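Local coordinates for protein-glutamine gamma-glutamyltransferase (Pagrus major, PDB 1G0D) that probably cross-links proteins in a calcium-dependent way, joining peptide-bound glutamine to lysine side chains or to other primary amines, at residues L582-L587 with D668-V673; P246-G251 with L662-S667. One frame throughout, in Å; residues are numbered along the deposited sequence.

Contact 1 (L582-L587 with D668-V673); sequences LSTPEL and DRLKDV
Thr584 and Val673 fit against each other where the linker running into the C-terminal immunoglobulin-like beta-sandwich meets the turn joining two of its antiparallel strands, 659-666 and 673-682. The case illustrates how two irregular segments can build a well-fitted joint from a few branched side chains. Val673 supplies the bump. Its two methyls are shared out: CG2 packs against the beta-branch of Thr584, 3.8 Å from Thr584 CB, while CG1, anti to the backbone N (chi1 -179°), enters the hollow between the carbonyl of Pro585 and the side chain of Leu587. There it lies 3.5 Å from Leu587 CD2, the two side chains crossing at about a right angle. A second bump comes from Leu670, which meets the proline ring tip to tip, its CD1 standing 3.9 Å from both CG and CD of Pro585. The other methyl, Leu670 CD2, approaches Thr584 CG2 at 4.1 Å, so the fork of this leucine is divided between threonine and proline. Phe607 of strand 601-608 touches Pro585, Leu587 and Leu670, continuing the apolar patch into the sandwich.

Thr584 is two-sided in this fit. Its CG2, anti to its own carbonyl carbon, rests 3.4 Å from Lys671 O, a carbonyl that is hydrogen-bonded to His557 NE2. Asp672 has positive phi and psi, a left-handed turn conformation, and its carboxylate pairs with Arg171, whereas its carbonyl serves the linker. The polar branch of Thr584 binds that carbonyl: OG1 donates to Asp672 O at 2.8 Å, with a C=O...OG1 angle of 155° and the donor 19° from the carbonyl plane.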
ATOM      1  N   LEU A 582      -3.689  -7.319  21.138  1.00 26.16           N
ATOM      2  CA  LEU A 582      -3.653  -6.574  22.392  1.00 27.76           C
ATOM      3  C   LEU A 582      -3.255  -5.129  22.052  1.00 31.31           C
ATOM      4  O   LEU A 582      -2.231  -4.910  21.396  1.00 32.50           O
ATOM      5  CB  LEU A 582      -2.638  -7.218  23.354  1.00 24.79           C
ATOM      6  CG  LEU A 582      -2.987  -8.419  24.249  1.00 20.75           C
ATOM      7  CD1 LEU A 582      -4.034  -9.248  23.647  1.00 20.82           C
ATOM      8  CD2 LEU A 582      -1.787  -9.273  24.427  1.00 17.68           C
ATOM      9  N   SER A 583      -4.049  -4.152  22.514  1.00 32.33           N
ATOM     10  CA  SER A 583      -3.821  -2.728  22.203  1.00 31.90           C
ATOM     11  C   SER A 583      -2.681  -1.989  22.871  1.00 32.29           C
ATOM     12  O   SER A 583      -2.268  -2.349  23.957  1.00 37.02           O
ATOM     13  CB  SER A 583      -5.107  -1.905  22.439  1.00 31.57           C
ATOM     14  OG  SER A 583      -5.868  -2.302  23.568  1.00 33.19           O
ATOM     15  N   THR A 584      -2.172  -0.949  22.207  1.00 32.08           N
ATOM     16  CA  THR A 584      -1.118  -0.109  22.774  1.00 32.38           C
ATOM     17  C   THR A 584      -1.801   1.232  23.066  1.00 33.10           C
ATOM     18  O   THR A 584      -2.835   1.552  22.474  1.00 33.83           O
ATOM     19  CB  THR A 584       0.062   0.101  21.818  1.00 32.30           C
ATOM     20  OG1 THR A 584      -0.430   0.311  20.492  1.00 39.64           O
ATOM     21  CG2 THR A 584       0.986  -1.120  21.833  1.00 32.64           C
ATOM     22  N   PRO A 585      -1.247   2.032  23.982  1.00 33.56           N
ATOM     23  CA  PRO A 585      -1.956   3.292  24.223  1.00 30.65           C
ATOM     24  C   PRO A 585      -1.973   4.154  22.983  1.00 26.65           C
ATOM     25  O   PRO A 585      -1.102   4.012  22.128  1.00 26.98           O
ATOM     26  CB  PRO A 585      -1.184   3.936  25.377  1.00 30.69           C
ATOM     27  CG  PRO A 585       0.184   3.288  25.360  1.00 31.06           C
ATOM     28  CD  PRO A 585      -0.016   1.906  24.785  1.00 34.80           C
ATOM     29  N   GLU A 586      -2.975   5.030  22.887  1.00 26.90           N
ATOM     30  CA  GLU A 586      -3.105   5.940  21.760  1.00 26.73           C
ATOM     31  C   GLU A 586      -2.579   7.338  22.047  1.00 26.21           C
ATOM     32  O   GLU A 586      -3.126   8.056  22.879  1.00 28.56           O
ATOM     33  CB  GLU A 586      -4.540   6.063  21.316  1.00 28.09           C
ATOM     34  CG  GLU A 586      -4.584   6.614  19.912  1.00 43.92           C
ATOM     35  CD  GLU A 586      -5.905   7.247  19.549  1.00 50.26           C
ATOM     36  OE1 GLU A 586      -6.944   6.828  20.136  1.00 51.42           O
ATOM     37  OE2 GLU A 586      -5.884   8.156  18.669  1.00 54.46           O
ATOM     38  N   LEU A 587      -1.539   7.727  21.318  1.00 23.70           N
ATOM     39  CA  LEU A 587      -0.906   9.024  21.509  1.00 21.54           C
ATOM     40  C   LEU A 587      -1.890  10.172  21.397  1.00 20.11           C
ATOM     41  O   LEU A 587      -2.799  10.138  20.573  1.00 19.48           O
ATOM     42  CB  LEU A 587       0.249   9.233  20.494  1.00 16.88           C
ATOM     43  CG  LEU A 587       1.393   8.194  20.452  1.00 17.20           C
ATOM     44  CD1 LEU A 587       2.560   8.658  19.545  1.00 11.70           C
ATOM     45  CD2 LEU A 587       1.882   7.969  21.875  1.00 17.45           C
ATOM     46  N   ASP A 668      11.933  -0.034  24.284  1.00 28.08           N
ATOM     47  CA  ASP A 668      12.346  -1.434  24.455  1.00 30.55           C
ATOM     48  C   ASP A 668      11.169  -2.359  24.745  1.00 30.09           C
ATOM     49  O   ASP A 668      11.014  -3.383  24.085  1.00 30.22           O
ATOM     50  CB  ASP A 668      13.385  -1.579  25.585  1.00 29.12           C
ATOM     51  CG  ASP A 668      12.880  -1.069  26.923  1.00 32.88           C
ATOM     52  OD1 ASP A 668      13.550  -1.344  27.942  1.00 35.53           O
ATOM     53  OD2 ASP A 668      11.829  -0.393  26.966  1.00 32.97           O
ATOM     54  N   ARG A 669      10.332  -1.974  25.703  1.00 29.19           N
ATOM     55  CA  ARG A 669       9.191  -2.769  26.089  1.00 29.83           C
ATOM     56  C   ARG A 669       7.856  -2.364  25.471  1.00 31.63           C
ATOM     57  O   ARG A 669       6.907  -3.163  25.481  1.00 34.59           O
ATOM     58  CB  ARG A 669       9.082  -2.768  27.606  1.00 35.00           C
ATOM     59  CG  ARG A 669      10.392  -3.127  28.277  1.00 39.62           C
ATOM     60  CD  ARG A 669      10.650  -4.627  28.236  1.00 44.01           C
ATOM     61  NE  ARG A 669      10.203  -5.243  29.479  1.00 55.49           N
ATOM     62  CZ  ARG A 669       8.978  -5.731  29.666  1.00 61.60           C
ATOM     63  NH1 ARG A 669       8.636  -6.282  30.839  1.00 61.48           N
ATOM     64  NH2 ARG A 669       8.092  -5.682  28.666  1.00 64.23           N
ATOM     65  N   LEU A 670       7.756  -1.131  24.963  1.00 30.11           N
ATOM     66  CA  LEU A 670       6.512  -0.665  24.312  1.00 24.29           C
ATOM     67  C   LEU A 670       6.799  -0.320  22.874  1.00 27.06           C
ATOM     68  O   LEU A 670       7.525   0.652  22.577  1.00 26.85           O
ATOM     69  CB  LEU A 670       5.941   0.572  24.973  1.00 15.66           C
ATOM     70  CG  LEU A 670       4.497   0.516  25.470  1.00 11.63           C
ATOM     71  CD1 LEU A 670       3.838   1.839  25.196  1.00 10.04           C
ATOM     72  CD2 LEU A 670       3.734  -0.598  24.854  1.00  7.68           C
ATOM     73  N   LYS A 671       6.227  -1.128  21.983  1.00 24.36           N
ATOM     74  CA  LYS A 671       6.437  -0.930  20.571  1.00 25.32           C
ATOM     75  C   LYS A 671       5.105  -0.842  19.878  1.00 24.75           C
ATOM     76  O   LYS A 671       4.108  -1.360  20.402  1.00 21.09           O
ATOM     77  CB  LYS A 671       7.239  -2.106  19.980  1.00 28.98           C
ATOM     78  CG  LYS A 671       8.350  -2.667  20.859  1.00 30.13           C
ATOM     79  CD  LYS A 671       9.030  -3.879  20.230  1.00 30.08           C
ATOM     80  CE  LYS A 671      10.529  -3.650  20.119  1.00 33.83           C
ATOM     81  NZ  LYS A 671      10.865  -2.187  19.901  1.00 42.49           N
ATOM     82  N   ASP A 672       5.106  -0.188  18.701  1.00 23.49           N
ATOM     83  CA  ASP A 672       3.909  -0.061  17.877  1.00 20.22           C
ATOM     84  C   ASP A 672       2.929   0.919  18.539  1.00 19.02           C
ATOM     85  O   ASP A 672       1.774   0.596  18.822  1.00 19.76           O
ATOM     86  CB  ASP A 672       3.298  -1.475  17.713  1.00 24.16           C
ATOM     87  CG  ASP A 672       2.499  -1.657  16.430  1.00 21.65           C
ATOM     88  OD1 ASP A 672       1.465  -2.363  16.480  1.00 19.14           O
ATOM     89  OD2 ASP A 672       2.900  -1.121  15.381  1.00 28.30           O
ATOM     90  N   VAL A 673       3.389   2.122  18.832  1.00 17.24           N
ATOM     91  CA  VAL A 673       2.493   3.095  19.441  1.00 17.65           C
ATOM     92  C   VAL A 673       2.305   4.325  18.523  1.00 18.52           C
ATOM     93  O   VAL A 673       3.267   5.046  18.232  1.00 14.39           O
ATOM     94  CB  VAL A 673       3.030   3.528  20.834  1.00 16.91           C
ATOM     95  CG1 VAL A 673       2.076   4.514  21.462  1.00 16.04           C
ATOM     96  CG2 VAL A 673       3.197   2.304  21.725  1.00 11.56           C
TER

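Contact 2 (P246-G251 with L662-S667); sequences PYRWTG and LVDFDS
Tyr247 to Thr250 run roughly antiparallel to residues 662-666 of strand 659-666, their end-to-end directions 149° apart, with Arg248 opposite Asp664 and Thr250 opposite Leu662. The principle here is alternation: Leu662, Asp664 and Asp666 point from the strand toward the loop, and two of them carry charge. Arg248, bent at chi2 and chi3, crosses both acids. Its NH2 donates to Asp664 OD2 at 3.0 Å in a salt bridge, the oxygen lying almost in the guanidinium plane. Asp666 CB lies over one face near its rim, 3.6 Å above the plane. Toward Asp666 OD1 there is a long, charge-only pairing. Tyr247 OH donates instead to Asp666 OD2 at 2.8 Å, meeting it from above the carboxylate, whose plane is turned 73° from the ring. Lysines probably help balance the acids: Lys671 pairs with Asp666, and Lys674 with Asp664 OD1. Farther along, Thr250 CB packs 4.0 Å from Leu662 CD2, while its OG1 bonds to Glu623. The loop, which leads into helix 253-261 of the catalytic region, thus runs alongside strand 659-666 of the C-terminal sandwich, with strands 619-624 and 673-682 beside it in the sheet.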
ATOM      1  N   PRO A 246       9.551  -2.722  10.272  1.00 25.92           N
ATOM      2  CA  PRO A 246       8.424  -2.335   9.421  1.00 22.37           C
ATOM      3  C   PRO A 246       7.279  -1.603  10.119  1.00 21.09           C
ATOM      4  O   PRO A 246       6.700  -0.677   9.563  1.00 22.97           O
ATOM      5  CB  PRO A 246       7.969  -3.661   8.824  1.00 20.15           C
ATOM      6  CG  PRO A 246       9.198  -4.451   8.757  1.00 22.91           C
ATOM      7  CD  PRO A 246       9.924  -4.128  10.041  1.00 25.41           C
ATOM      8  N   TYR A 247       6.952  -2.008  11.335  1.00 21.72           N
ATOM      9  CA  TYR A 247       5.840  -1.392  12.053  1.00 21.23           C
ATOM     10  C   TYR A 247       6.123   0.046  12.529  1.00 20.93           C
ATOM     11  O   TYR A 247       5.248   0.711  13.098  1.00 19.97           O
ATOM     12  CB  TYR A 247       5.449  -2.291  13.231  1.00 18.94           C
ATOM     13  CG  TYR A 247       6.400  -2.160  14.374  1.00 18.85           C
ATOM     14  CD1 TYR A 247       7.510  -2.991  14.471  1.00 21.96           C
ATOM     15  CD2 TYR A 247       6.243  -1.150  15.323  1.00 19.45           C
ATOM     16  CE1 TYR A 247       8.457  -2.817  15.483  1.00 19.30           C
ATOM     17  CE2 TYR A 247       7.178  -0.962  16.336  1.00 20.58           C
ATOM     18  CZ  TYR A 247       8.292  -1.799  16.412  1.00 20.65           C
ATOM     19  OH  TYR A 247       9.232  -1.609  17.408  1.00 17.58           O
ATOM     20  N   ARG A 248       7.340   0.521  12.267  1.00 18.87           N
ATOM     21  CA  ARG A 248       7.764   1.858  12.667  1.00 15.56           C
ATOM     22  C   ARG A 248       7.342   2.969  11.707  1.00 15.50           C
ATOM     23  O   ARG A 248       7.034   4.067  12.123  1.00 17.62           O
ATOM     24  CB  ARG A 248       9.304   1.918  12.774  1.00 15.39           C
ATOM     25  CG  ARG A 248       9.922   1.369  14.058  1.00 19.10           C
ATOM     26  CD  ARG A 248       9.961   2.401  15.155  1.00 18.68           C
ATOM     27  NE  ARG A 248      11.319   2.787  15.530  1.00 24.29           N
ATOM     28  CZ  ARG A 248      11.638   4.009  15.949  1.00 29.43           C
ATOM     29  NH1 ARG A 248      12.887   4.281  16.272  1.00 32.13           N
ATOM     30  NH2 ARG A 248      10.708   4.972  16.026  1.00 33.47           N
ATOM     31  N   TRP A 249       7.364   2.698  10.417  1.00 15.89           N
ATOM     32  CA  TRP A 249       7.062   3.736   9.464  1.00 16.78           C
ATOM     33  C   TRP A 249       5.654   4.276   9.459  1.00 18.97           C
ATOM     34  O   TRP A 249       4.684   3.527   9.527  1.00 20.29           O
ATOM     35  CB  TRP A 249       7.401   3.274   8.057  1.00 16.59           C
ATOM     36  CG  TRP A 249       8.693   2.506   7.887  1.00 11.52           C
ATOM     37  CD1 TRP A 249       8.791   1.168   7.671  1.00  8.89           C
ATOM     38  CD2 TRP A 249      10.018   3.037   7.691  1.00 11.53           C
ATOM     39  NE1 TRP A 249      10.072   0.830   7.342  1.00 11.38           N
ATOM     40  CE2 TRP A 249      10.858   1.949   7.342  1.00 12.17           C
ATOM     41  CE3 TRP A 249      10.579   4.320   7.769  1.00 12.50           C
ATOM     42  CZ2 TRP A 249      12.240   2.095   7.063  1.00  9.00           C
ATOM     43  CZ3 TRP A 249      11.957   4.470   7.486  1.00 11.08           C
ATOM     44  CH2 TRP A 249      12.766   3.354   7.135  1.00  7.38           C
ATOM     45  N   THR A 250       5.553   5.599   9.352  1.00 19.47           N
ATOM     46  CA  THR A 250       4.253   6.266   9.284  1.00 16.55           C
ATOM     47  C   THR A 250       4.045   6.896   7.906  1.00 15.55           C
ATOM     48  O   THR A 250       3.045   7.567   7.670  1.00 14.85           O
ATOM     49  CB  THR A 250       4.134   7.355  10.341  1.00 14.21           C
ATOM     50  OG1 THR A 250       5.398   8.017  10.521  1.00 12.88           O
ATOM     51  CG2 THR A 250       3.714   6.726  11.638  1.00 12.48           C
ATOM     52  N   GLY A 251       4.996   6.656   6.994  1.00 15.67           N
ATOM     53  CA  GLY A 251       4.925   7.205   5.651  1.00 14.99           C
ATOM     54  C   GLY A 251       5.946   6.696   4.643  1.00 15.24           C
ATOM     55  O   GLY A 251       6.959   6.116   5.009  1.00 15.91           O
ATOM     56  N   LEU A 662       1.315  12.890  11.776  1.00 18.85           N
ATOM     57  CA  LEU A 662       1.486  11.489  12.181  1.00 19.56           C
ATOM     58  C   LEU A 662       2.638  11.294  13.174  1.00 18.00           C
ATOM     59  O   LEU A 662       3.697  11.921  13.076  1.00 17.62           O
ATOM     60  CB  LEU A 662       1.724  10.601  10.947  1.00 15.99           C
ATOM     61  CG  LEU A 662       0.579  10.289   9.985  1.00 18.01           C
ATOM     62  CD1 LEU A 662      -0.075  11.545   9.445  1.00 17.54           C
ATOM     63  CD2 LEU A 662       1.156   9.534   8.841  1.00 20.53           C
ATOM     64  N   VAL A 663       2.413  10.430  14.155  1.00 17.92           N
ATOM     65  CA  VAL A 663       3.425  10.164  15.148  1.00 17.50           C
ATOM     66  C   VAL A 663       3.513   8.693  15.568  1.00 18.60           C
ATOM     67  O   VAL A 663       2.504   7.986  15.748  1.00 15.52           O
ATOM     68  CB  VAL A 663       3.194  11.054  16.397  1.00 17.66           C
ATOM     69  CG1 VAL A 663       4.277  10.820  17.412  1.00 13.79           C
ATOM     70  CG2 VAL A 663       3.184  12.507  15.990  1.00 19.76           C
ATOM     71  N   ASP A 664       4.763   8.257  15.694  1.00 20.21           N
ATOM     72  CA  ASP A 664       5.121   6.927  16.126  1.00 22.50           C
ATOM     73  C   ASP A 664       5.996   6.972  17.404  1.00 24.23           C
ATOM     74  O   ASP A 664       6.837   7.854  17.576  1.00 24.72           O
ATOM     75  CB  ASP A 664       5.891   6.234  15.010  1.00 22.75           C
ATOM     76  CG  ASP A 664       6.527   4.946  15.467  1.00 26.78           C
ATOM     77  OD1 ASP A 664       5.819   3.909  15.516  1.00 30.69           O
ATOM     78  OD2 ASP A 664       7.735   4.970  15.794  1.00 27.90           O
ATOM     79  N   PHE A 665       5.776   6.026  18.310  1.00 27.93           N
ATOM     80  CA  PHE A 665       6.590   5.913  19.530  1.00 28.58           C
ATOM     81  C   PHE A 665       7.100   4.485  19.725  1.00 26.91           C
ATOM     82  O   PHE A 665       6.318   3.517  19.716  1.00 23.90           O
ATOM     83  CB  PHE A 665       5.815   6.328  20.803  1.00 32.19           C
ATOM     84  CG  PHE A 665       6.564   6.035  22.099  1.00 33.45           C
ATOM     85  CD1 PHE A 665       7.506   6.936  22.609  1.00 36.26           C
ATOM     86  CD2 PHE A 665       6.374   4.828  22.776  1.00 33.67           C
ATOM     87  CE1 PHE A 665       8.254   6.623  23.772  1.00 36.33           C
ATOM     88  CE2 PHE A 665       7.112   4.521  23.926  1.00 31.53           C
ATOM     89  CZ  PHE A 665       8.051   5.415  24.420  1.00 31.17           C
ATOM     90  N   ASP A 666       8.417   4.360  19.890  1.00 27.05           N
ATOM     91  CA  ASP A 666       9.022   3.056  20.148  1.00 29.29           C
ATOM     92  C   ASP A 666       9.908   3.075  21.392  1.00 29.87           C
ATOM     93  O   ASP A 666      10.534   4.091  21.732  1.00 27.24           O
ATOM     94  CB  ASP A 666       9.837   2.539  18.956  1.00 29.23           C
ATOM     95  CG  ASP A 666      10.128   1.037  19.064  1.00 27.89           C
ATOM     96  OD1 ASP A 666      11.253   0.628  18.707  1.00 31.74           O
ATOM     97  OD2 ASP A 666       9.236   0.269  19.504  1.00 26.36           O
ATOM     98  N   SER A 667       9.956   1.930  22.060  1.00 27.49           N
ATOM     99  CA  SER A 667      10.729   1.799  23.271  1.00 27.33           C
ATOM    100  C   SER A 667      11.070   0.337  23.337  1.00 28.26           C
ATOM    101  O   SER A 667      10.535  -0.440  22.544  1.00 29.23           O
ATOM    102  CB  SER A 667       9.855   2.166  24.459  1.00 22.74           C
ATOM    103  OG  SER A 667       8.746   1.284  24.500  1.00 17.63           O
TER

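In the fold
The centres of contacts 1 and 2 are about 10 Å apart, and each has a segment in the C-terminal immunoglobulin-like domain, whereas 246-251 belongs to the catalytic region. Along the chain the order is 246-251, 582-587, 662-667, 668-673, so the two interleave. Segments 662-667 and 668-673 are continuous, and a probable backbone hydrogen bond from Phe665 N to Val673 O joins the neighbouring strands 659-666 and 673-682. Asp672 of contact 1 packs on the ring of Tyr247 of contact 2, and Leu587 on Val663. Contact 2 is thus an interface between the C-terminal sandwich and the catalytic region, with contact 1 beside it at the entry to the sandwich. Tyr247 lies about 11 Å from active-site Cys272, side chain to side chain.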